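2,3,4,5-tetrahydropyridine-2,6-dicarboxylate N-succinyltransferase (Campylobacter jejuni, PDB 2RIJ) probably catalyses the succinyl-CoA-dependent conversion of cyclic tetrahydrodipicolinate into acyclic N-succinyl-L-2-amino-6-oxopimelate, a step of lysine biosynthesis through diaminopimelate. Local coordinates at residues 43-48 and 140-145; 172-177 and 198-203; 206-211 and 228-233. All blocks are in the same frame, centred on the assembly; numbering follows the deposited sequence.

Interaction 1: residues 43-48 and 140-145; sequences ILQASF and SIYLKL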
loop_
_atom_site.group_PDB
_atom_site.type_symbol
_atom_site.label_atom_id
_atom_site.label_comp_id
_atom_site.label_asym_id
_atom_site.label_seq_id
_atom_site.Cartn_x
_atom_site.Cartn_y
_atom_site.Cartn_z
ATOM N N ILE A 43 -52.487 5.375 29.303
ATOM C CA ILE A 43 -52.731 4.475 28.172
ATOM C C ILE A 43 -51.367 3.865 27.800
ATOM O O ILE A 43 -50.439 4.577 27.383
ATOM C CB ILE A 43 -53.349 5.206 26.954
ATOM C CG1 ILE A 43 -54.620 6.006 27.356
ATOM C CG2 ILE A 43 -53.600 4.231 25.806
ATOM C CD1 ILE A 43 -55.603 5.274 28.205
ATOM N N LEU A 44 -51.249 2.555 28.016
ATOM C CA LEU A 44 -50.061 1.798 27.716
ATOM C C LEU A 44 -49.980 1.222 26.306
ATOM O O LEU A 44 -48.874 0.919 25.859
ATOM C CB LEU A 44 -49.890 0.655 28.709
ATOM C CG LEU A 44 -50.065 1.025 30.180
ATOM C CD1 LEU A 44 -49.753 -0.217 30.962
ATOM C CD2 LEU A 44 -49.148 2.165 30.548
ATOM N N GLN A 45 -51.119 1.062 25.639
ATOM C CA GLN A 45 -51.187 0.535 24.292
ATOM C C GLN A 45 -52.585 0.764 23.723
ATOM O O GLN A 45 -53.578 0.795 24.464
ATOM C CB GLN A 45 -50.891 -0.979 24.273
ATOM C CG GLN A 45 -50.753 -1.538 22.876
ATOM C CD GLN A 45 -50.301 -2.983 22.822
ATOM O OE1 GLN A 45 -49.395 -3.335 22.038
ATOM N NE2 GLN A 45 -50.935 -3.840 23.631
ATOM N N ALA A 46 -52.657 0.858 22.405
ATOM C CA ALA A 46 -53.900 0.939 21.671
ATOM C C ALA A 46 -53.863 -0.080 20.527
ATOM O O ALA A 46 -52.814 -0.257 19.873
ATOM C CB ALA A 46 -54.071 2.347 21.135
ATOM N N SER A 47 -54.953 -0.815 20.333
ATOM C CA SER A 47 -55.048 -1.814 19.270
ATOM C C SER A 47 -56.256 -1.496 18.374
ATOM O O SER A 47 -57.356 -1.238 18.875
ATOM C CB SER A 47 -55.150 -3.229 19.860
ATOM O OG SER A 47 -54.060 -3.505 20.753
ATOM N N PHE A 48 -56.042 -1.524 17.058
ATOM C CA PHE A 48 -57.072 -1.307 16.081
ATOM C C PHE A 48 -57.227 -2.551 15.237
ATOM O O PHE A 48 -56.239 -3.174 14.887
ATOM C CB PHE A 48 -56.678 -0.156 15.132
ATOM C CG PHE A 48 -56.525 1.189 15.784
ATOM C CD1 PHE A 48 -55.348 1.549 16.403
ATOM C CD2 PHE A 48 -57.524 2.137 15.664
ATOM C CE1 PHE A 48 -55.143 2.784 16.949
ATOM C CE2 PHE A 48 -57.357 3.394 16.220
ATOM C CZ PHE A 48 -56.132 3.727 16.853
ATOM N N SER A 140 -53.055 8.690 19.286
ATOM C CA SER A 140 -52.703 9.161 17.958
ATOM C C SER A 140 -51.331 8.632 17.512
ATOM O O SER A 140 -51.149 8.354 16.345
ATOM C CB SER A 140 -52.787 10.674 17.818
ATOM O OG SER A 140 -51.798 11.306 18.570
ATOM N N ILE A 141 -50.390 8.448 18.439
ATOM C CA ILE A 141 -49.125 7.790 18.098
ATOM C C ILE A 141 -49.421 6.397 17.530
ATOM O O ILE A 141 -48.869 5.997 16.498
ATOM C CB ILE A 141 -48.162 7.603 19.323
ATOM C CG1 ILE A 141 -47.711 8.947 19.862
ATOM C CG2 ILE A 141 -46.927 6.765 18.896
ATOM C CD1 ILE A 141 -47.101 8.896 21.258
ATOM N N TYR A 142 -50.291 5.662 18.198
ATOM C CA TYR A 142 -50.622 4.297 17.741
ATOM C C TYR A 142 -51.338 4.295 16.380
ATOM O O TYR A 142 -51.018 3.459 15.502
ATOM C CB TYR A 142 -51.399 3.540 18.808
ATOM C CG TYR A 142 -50.520 2.764 19.755
ATOM C CD1 TYR A 142 -49.958 3.365 20.851
ATOM C CD2 TYR A 142 -50.177 1.438 19.482
ATOM C CE1 TYR A 142 -49.127 2.663 21.695
ATOM C CE2 TYR A 142 -49.349 0.729 20.327
ATOM C CZ TYR A 142 -48.845 1.346 21.435
ATOM O OH TYR A 142 -48.011 0.667 22.296
ATOM N N LEU A 143 -52.231 5.265 16.149
ATOM C CA LEU A 143 -52.861 5.378 14.829
ATOM C C LEU A 143 -51.792 5.629 13.716
ATOM O O LEU A 143 -51.862 5.035 12.620
ATOM C CB LEU A 143 -53.920 6.461 14.813
ATOM C CG LEU A 143 -54.676 6.666 13.507
ATOM C CD1 LEU A 143 -55.273 5.389 12.946
ATOM C CD2 LEU A 143 -55.740 7.723 13.746
ATOM N N LYS A 144 -50.859 6.542 13.976
ATOM C CA LYS A 144 -49.747 6.821 13.079
ATOM C C LYS A 144 -48.889 5.556 12.815
ATOM O O LYS A 144 -48.595 5.230 11.679
ATOM C CB LYS A 144 -48.904 7.964 13.643
ATOM C CG LYS A 144 -49.625 9.353 13.564
ATOM C CD LYS A 144 -48.963 10.434 14.403
ATOM C CE LYS A 144 -49.574 11.817 14.158
ATOM N NZ LYS A 144 -49.195 12.385 12.859
ATOM N N LEU A 145 -48.554 4.812 13.860
ATOM C CA LEU A 145 -47.753 3.593 13.672
ATOM C C LEU A 145 -48.491 2.594 12.801
ATOM O O LEU A 145 -47.883 1.972 11.949
ATOM C CB LEU A 145 -47.359 2.997 15.010
ATOM C CG LEU A 145 -46.355 3.825 15.850
ATOM C CD1 LEU A 145 -46.136 3.194 17.236
ATOM C CD2 LEU A 145 -44.998 4.096 15.117
HETATM O O HOH W 1 -46.739 1.879 23.966
#
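Y142 reaches out of its helix and lays one ring face on the backbone of Q45 and A46, making most of this contact. The A46 N sits 3.7 Å above the ring plane, over its centre, while A46 O comes to 3.2 Å from CD2 of Y142. That carbonyl oxygen is buried and has no hydrogen-bonding partner in the model. The Y142 chi1 of -91°, about 30° from a staggered position, sets CG against CB of A46.

Side-chain contacts extend the packing on the strand side. CB of A46 meets CB of Y142 at 3.7 Å, and CG of Q45 passes 3.6 Å from OH of Y142. The extended Q45 chain crosses the tyrosine at about a right angle and carries its amide on to H211 and D34. At the far end of the strand, CZ of F48 touches CB of L143 at 4.1 Å, and CD1 of L143 stands over the rim of the phenyl ring.

The axes of segments 43-48 and 140-145, the latter part of helix 138-149, come within 8.2 Å and cross at -44°. Strand 43-48 pairs antiparallel with 27-35, through a classic beta bulge where L44 and Q45 face D34; F48 and L143 also pack on V127 of strand 124-129, and Y142 on W172 of strand 170-173.

Interaction 2: residues 172-177 and 198-203; sequences WSDDKP and KIDFVD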
loop_
_atom_site.group_PDB
_atom_site.type_symbol
_atom_site.label_atom_id
_atom_site.label_comp_id
_atom_site.label_asym_id
_atom_site.label_seq_id
_atom_site.Cartn_x
_atom_site.Cartn_y
_atom_site.Cartn_z
ATOM N N TRP A 172 -43.523 -5.998 29.153
ATOM C CA TRP A 172 -44.420 -6.624 28.201
ATOM C C TRP A 172 -44.348 -8.104 28.442
ATOM O O TRP A 172 -43.253 -8.688 28.529
ATOM C CB TRP A 172 -44.045 -6.302 26.764
ATOM C CG TRP A 172 -44.060 -4.878 26.424
ATOM C CD1 TRP A 172 -43.041 -3.999 26.594
ATOM C CD2 TRP A 172 -45.124 -4.152 25.798
ATOM N NE1 TRP A 172 -43.401 -2.767 26.134
ATOM C CE2 TRP A 172 -44.673 -2.819 25.636
ATOM C CE3 TRP A 172 -46.418 -4.480 25.393
ATOM C CZ2 TRP A 172 -45.466 -1.820 25.070
ATOM C CZ3 TRP A 172 -47.205 -3.483 24.792
ATOM C CH2 TRP A 172 -46.730 -2.165 24.660
ATOM N N SER A 173 -45.516 -8.678 28.711
ATOM C CA SER A 173 -45.650 -10.105 29.043
ATOM C C SER A 173 -46.684 -10.692 28.107
ATOM O O SER A 173 -47.873 -10.321 28.146
ATOM C CB SER A 173 -46.122 -10.234 30.498
ATOM O OG SER A 173 -46.211 -11.600 30.888
ATOM N N ASP A 174 -46.247 -11.569 27.222
ATOM C CA ASP A 174 -47.116 -12.106 26.171
ATOM C C ASP A 174 -47.908 -11.005 25.449
ATOM O O ASP A 174 -49.121 -11.093 25.197
ATOM C CB ASP A 174 -48.006 -13.210 26.721
ATOM C CG ASP A 174 -47.186 -14.433 27.191
ATOM O OD1 ASP A 174 -46.091 -14.731 26.634
ATOM O OD2 ASP A 174 -47.626 -15.061 28.155
ATOM N N ASP A 175 -47.130 -9.995 25.097
ATOM C CA ASP A 175 -47.536 -8.805 24.392
ATOM C C ASP A 175 -48.512 -7.916 25.155
ATOM O O ASP A 175 -49.070 -7.032 24.559
ATOM C CB ASP A 175 -48.008 -9.148 22.934
ATOM C CG ASP A 175 -46.802 -9.494 21.957
ATOM O OD1 ASP A 175 -45.598 -9.126 22.238
ATOM O OD2 ASP A 175 -47.065 -10.095 20.880
ATOM N N LYS A 176 -48.668 -8.119 26.462
ATOM C CA LYS A 176 -49.497 -7.265 27.316
ATOM C C LYS A 176 -48.609 -6.344 28.162
ATOM O O LYS A 176 -47.696 -6.840 28.829
ATOM C CB LYS A 176 -50.329 -8.125 28.289
ATOM C CG LYS A 176 -51.136 -9.232 27.650
ATOM C CD LYS A 176 -52.057 -8.664 26.660
ATOM C CE LYS A 176 -53.265 -9.561 26.398
ATOM N NZ LYS A 176 -54.123 -8.815 25.416
ATOM N N PRO A 177 -48.882 -5.024 28.154
ATOM C CA PRO A 177 -48.080 -4.091 28.920
ATOM C C PRO A 177 -48.406 -4.111 30.425
ATOM O O PRO A 177 -49.576 -4.211 30.836
ATOM C CB PRO A 177 -48.388 -2.732 28.264
ATOM C CG PRO A 177 -49.831 -2.891 27.750
ATOM C CD PRO A 177 -49.938 -4.352 27.375
ATOM N N LYS A 198 -44.093 -13.577 33.126
ATOM C CA LYS A 198 -42.976 -13.718 32.227
ATOM C C LYS A 198 -42.844 -12.437 31.408
ATOM O O LYS A 198 -43.728 -12.110 30.583
ATOM C CB LYS A 198 -43.137 -14.890 31.271
ATOM C CG LYS A 198 -42.013 -14.899 30.199
ATOM C CD LYS A 198 -42.040 -16.107 29.363
ATOM C CE LYS A 198 -43.277 -16.100 28.440
ATOM N NZ LYS A 198 -43.168 -15.222 27.260
ATOM N N ILE A 199 -41.717 -11.762 31.594
ATOM C CA ILE A 199 -41.466 -10.476 30.943
ATOM C C ILE A 199 -40.593 -10.710 29.714
ATOM O O ILE A 199 -39.434 -11.098 29.807
ATOM C CB ILE A 199 -40.856 -9.450 31.935
ATOM C CG1 ILE A 199 -41.773 -9.281 33.175
ATOM C CG2 ILE A 199 -40.522 -8.118 31.224
ATOM C CD1 ILE A 199 -43.231 -8.902 32.869
ATOM N N ASP A 200 -41.169 -10.471 28.546
ATOM C CA ASP A 200 -40.440 -10.664 27.305
ATOM C C ASP A 200 -39.507 -9.508 26.938
ATOM O O ASP A 200 -38.477 -9.723 26.284
ATOM C CB ASP A 200 -41.420 -10.936 26.184
ATOM C CG ASP A 200 -42.197 -12.211 26.424
ATOM O OD1 ASP A 200 -41.589 -13.231 26.848
ATOM O OD2 ASP A 200 -43.416 -12.151 26.252
ATOM N N PHE A 201 -39.899 -8.282 27.287
ATOM C CA PHE A 201 -39.134 -7.080 26.996
ATOM C C PHE A 201 -39.657 -5.882 27.799
ATOM O O PHE A 201 -40.748 -5.920 28.370
ATOM C CB PHE A 201 -39.025 -6.779 25.489
ATOM C CG PHE A 201 -40.328 -6.397 24.777
ATOM C CD1 PHE A 201 -41.251 -7.352 24.424
ATOM C CD2 PHE A 201 -40.582 -5.099 24.433
ATOM C CE1 PHE A 201 -42.427 -7.021 23.769
ATOM C CE2 PHE A 201 -41.723 -4.762 23.746
ATOM C CZ PHE A 201 -42.661 -5.721 23.418
ATOM N N VAL A 202 -38.833 -4.866 27.885
ATOM C CA VAL A 202 -39.162 -3.582 28.565
ATOM C C VAL A 202 -38.827 -2.466 27.581
ATOM O O VAL A 202 -37.658 -2.311 27.160
ATOM C CB VAL A 202 -38.428 -3.400 29.918
ATOM C CG1 VAL A 202 -38.706 -1.930 30.553
ATOM C CG2 VAL A 202 -38.725 -4.580 30.872
ATOM N N ASP A 203 -39.863 -1.737 27.154
ATOM C CA ASP A 203 -39.701 -0.702 26.160
ATOM C C ASP A 203 -40.976 0.122 26.055
ATOM O O ASP A 203 -42.047 -0.196 26.635
ATOM C CB ASP A 203 -39.392 -1.315 24.774
ATOM C CG ASP A 203 -38.934 -0.278 23.730
ATOM O OD1 ASP A 203 -38.460 0.816 24.099
ATOM O OD2 ASP A 203 -39.098 -0.554 22.514
HETATM O O HOH W 2 -46.627 -14.605 32.549
HETATM O O HOH W 3 -44.318 -10.026 24.944
#
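W172 and F201 pair across an antiparallel, hydrogen-bonded bridge with a classic beta bulge, in which D200 and F201 together face W172. Strand 201-203 joins the hairpin of 170-173 and 176-178, whose tip is a type I' turn from S173 to K176. Backbone bonds run from W172 N to F201 O and from D200 N to W172 O.

The two aromatic side chains form an offset stack. The five-membered ring of W172 lies 4.0 Å from the F201 ring, centroid to centroid, with the planes 8° apart; P177 CB lies over the rim of the opposite indole face. With chi1 at 67°, F201 CG stands between backbone N and carbonyl carbon, letting the ring lie against the indole.

Charged groups meet beside the turn. K198 NZ bridges D200 OD1 at 2.6 Å and D174 OD1 at 3.0 Å, probably easing the repulsion between the two carboxylates. D200 OD2 accepts from D174 N and from a water that also joins D175. The hydroxyl of S173 donates to K198 O at 2.6 Å.

D200 and V202 make backbone bonds to the third subunit. NE1 of W172 donates to O of D203 over 2.9 Å at 163°, the oxygen close to the indole plane.

Interaction 3: residues 206-211 and 228-233; sequences PRFLAH and MGASLA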
loop_
_atom_site.group_PDB
_atom_site.type_symbol
_atom_site.label_atom_id
_atom_site.label_comp_id
_atom_site.label_asym_id
_atom_site.label_seq_id
_atom_site.Cartn_x
_atom_site.Cartn_y
_atom_site.Cartn_z
ATOM N N PRO A 206 -44.361 -1.551 21.165
ATOM C CA PRO A 206 -44.657 -2.971 20.949
ATOM C C PRO A 206 -44.056 -3.487 19.638
ATOM O O PRO A 206 -43.393 -2.735 18.896
ATOM C CB PRO A 206 -46.184 -2.970 20.893
ATOM C CG PRO A 206 -46.487 -1.708 20.241
ATOM C CD PRO A 206 -45.457 -0.712 20.635
ATOM N N ARG A 207 -44.222 -4.777 19.407
ATOM C CA ARG A 207 -43.743 -5.406 18.224
ATOM C C ARG A 207 -44.843 -5.370 17.155
ATOM O O ARG A 207 -46.041 -5.401 17.452
ATOM C CB ARG A 207 -43.289 -6.822 18.535
ATOM C CG ARG A 207 -42.028 -6.796 19.448
ATOM C CD ARG A 207 -41.834 -7.958 20.244
ATOM N NE ARG A 207 -40.602 -7.873 21.020
ATOM C CZ ARG A 207 -40.122 -8.894 21.677
ATOM N NH1 ARG A 207 -40.771 -10.025 21.659
ATOM N NH2 ARG A 207 -38.999 -8.792 22.324
ATOM N N PHE A 208 -44.392 -5.373 15.920
ATOM C CA PHE A 208 -45.247 -5.450 14.707
ATOM C C PHE A 208 -46.261 -6.577 14.744
ATOM O O PHE A 208 -47.431 -6.338 14.484
ATOM C CB PHE A 208 -44.283 -5.564 13.502
ATOM C CG PHE A 208 -44.891 -5.664 12.148
ATOM C CD1 PHE A 208 -45.266 -6.905 11.642
ATOM C CD2 PHE A 208 -44.919 -4.544 11.284
ATOM C CE1 PHE A 208 -45.722 -7.041 10.332
ATOM C CE2 PHE A 208 -45.368 -4.672 9.986
ATOM C CZ PHE A 208 -45.806 -5.936 9.515
ATOM N N LEU A 209 -45.837 -7.792 15.123
ATOM C CA LEU A 209 -46.729 -8.931 15.070
ATOM C C LEU A 209 -47.786 -8.925 16.187
ATOM O O LEU A 209 -48.715 -9.701 16.153
ATOM C CB LEU A 209 -45.925 -10.257 14.994
ATOM C CG LEU A 209 -45.259 -10.539 13.642
ATOM C CD1 LEU A 209 -44.332 -11.784 13.825
ATOM C CD2 LEU A 209 -46.286 -10.748 12.497
ATOM N N ALA A 210 -47.667 -8.009 17.155
ATOM C CA ALA A 210 -48.726 -7.863 18.140
ATOM C C ALA A 210 -49.923 -7.148 17.471
ATOM O O ALA A 210 -51.035 -7.124 18.044
ATOM C CB ALA A 210 -48.237 -7.094 19.418
ATOM N N HIS A 211 -49.710 -6.584 16.286
ATOM C CA HIS A 211 -50.715 -5.690 15.650
ATOM C C HIS A 211 -51.069 -5.962 14.183
ATOM O O HIS A 211 -52.178 -5.635 13.768
ATOM C CB HIS A 211 -50.258 -4.227 15.778
ATOM C CG HIS A 211 -50.190 -3.751 17.182
ATOM N ND1 HIS A 211 -51.277 -3.238 17.855
ATOM C CD2 HIS A 211 -49.165 -3.766 18.068
ATOM C CE1 HIS A 211 -50.924 -2.967 19.100
ATOM N NE2 HIS A 211 -49.657 -3.301 19.264
HETATM N N MSE A 228 -43.099 -2.390 15.929
HETATM C CA MSE A 228 -44.305 -1.700 15.452
HETATM C C MSE A 228 -43.956 -0.335 14.812
HETATM O O MSE A 228 -43.098 0.386 15.304
HETATM C CB MSE A 228 -45.318 -1.575 16.603
HETATM C CG MSE A 228 -46.667 -0.977 16.214
HETATM SE SE MSE A 228 -47.481 -1.937 14.733
HETATM C CE MSE A 228 -49.148 -0.872 14.701
ATOM N N GLY A 229 -44.604 -0.020 13.685
ATOM C CA GLY A 229 -44.225 1.086 12.837
ATOM C C GLY A 229 -43.311 0.752 11.642
ATOM O O GLY A 229 -43.077 1.613 10.824
ATOM N N ALA A 230 -42.736 -0.458 11.604
ATOM C CA ALA A 230 -42.012 -0.954 10.459
ATOM C C ALA A 230 -42.999 -1.141 9.296
ATOM O O ALA A 230 -44.198 -1.399 9.493
ATOM C CB ALA A 230 -41.249 -2.295 10.798
ATOM N N SER A 231 -42.475 -1.022 8.084
ATOM C CA SER A 231 -43.249 -1.203 6.865
ATOM C C SER A 231 -42.555 -2.218 5.957
ATOM O O SER A 231 -41.469 -1.962 5.446
ATOM C CB SER A 231 -43.423 0.137 6.173
ATOM O OG SER A 231 -44.185 0.005 4.999
ATOM N N LEU A 232 -43.158 -3.382 5.812
ATOM C CA LEU A 232 -42.610 -4.463 5.003
ATOM C C LEU A 232 -43.469 -4.707 3.761
ATOM O O LEU A 232 -44.622 -5.104 3.875
ATOM C CB LEU A 232 -42.530 -5.720 5.847
ATOM C CG LEU A 232 -41.842 -5.622 7.228
ATOM C CD1 LEU A 232 -41.806 -7.052 7.828
ATOM C CD2 LEU A 232 -40.420 -4.972 7.142
ATOM N N ALA A 233 -42.907 -4.471 2.581
ATOM C CA ALA A 233 -43.606 -4.752 1.322
ATOM C C ALA A 233 -43.859 -6.239 1.223
ATOM O O ALA A 233 -43.073 -7.052 1.742
ATOM C CB ALA A 233 -42.820 -4.234 0.097
#
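At the approach to the left-handed parallel beta-helix, the loop carrying the 3-10 turn 208-210 packs against segment 228-233, where P206 and M228 touch. M228, present as selenomethionine, donates its backbone N-H to P206 O over 3.0 Å at 160°. Beside this bond the proline ring touches the start of the M228 side chain, CG of P206 lying 3.8 Å from CB of M228.

The M228 chain then bends at chi2 (54°) and crosses the H211 side chain at about a right angle. SE of M228 lies 3.7 Å from CB of H211 and stands oblique to the imidazole, 4.7 Å from its centroid. Both ring nitrogens of H211 are bonded beyond this contact, ND1 to Y146 OH and NE2 to Q45 OE1, which should fix the rotation of the ring.

F208 contacts the other part of the segment. Its CG is anti to the backbone N (chi1 180°), and the ring points an edge at A230 O, 3.5 Å from CE2 of F208. CD2 of F208 lies 4.3 Å from CB of A230, and CZ of F208 a loose 4.5 Å from CD1 of L232. F208 and M228 also both pack on S149 of helix 138-149.

Backbone bonds from G229 to N248 and from S231 to A249 and T251 join this segment to the following coil, the stacking typical of the left-handed beta-helix of hexapeptide-repeat acyltransferases.

How the interactions relate
Interactions 1 and 3 are buried, whereas interaction 2 is partly buried and has the third subunit at its strand edge; all three touch the second subunit. Their chemistry follows: interaction 1 is a helix packed on a strand by ring and aliphatic contacts, interaction 2 mixes backbone pairing with salt bridges and an aromatic stack, and interaction 3 is mainly apolar with a single backbone bond across it. Q45 of interaction 1 touches both other contacts, and P206 of interaction 3 touches both Y142 and W172. Together they join the N-terminal sheet, the three-stranded sheet and the approach to the beta-helix.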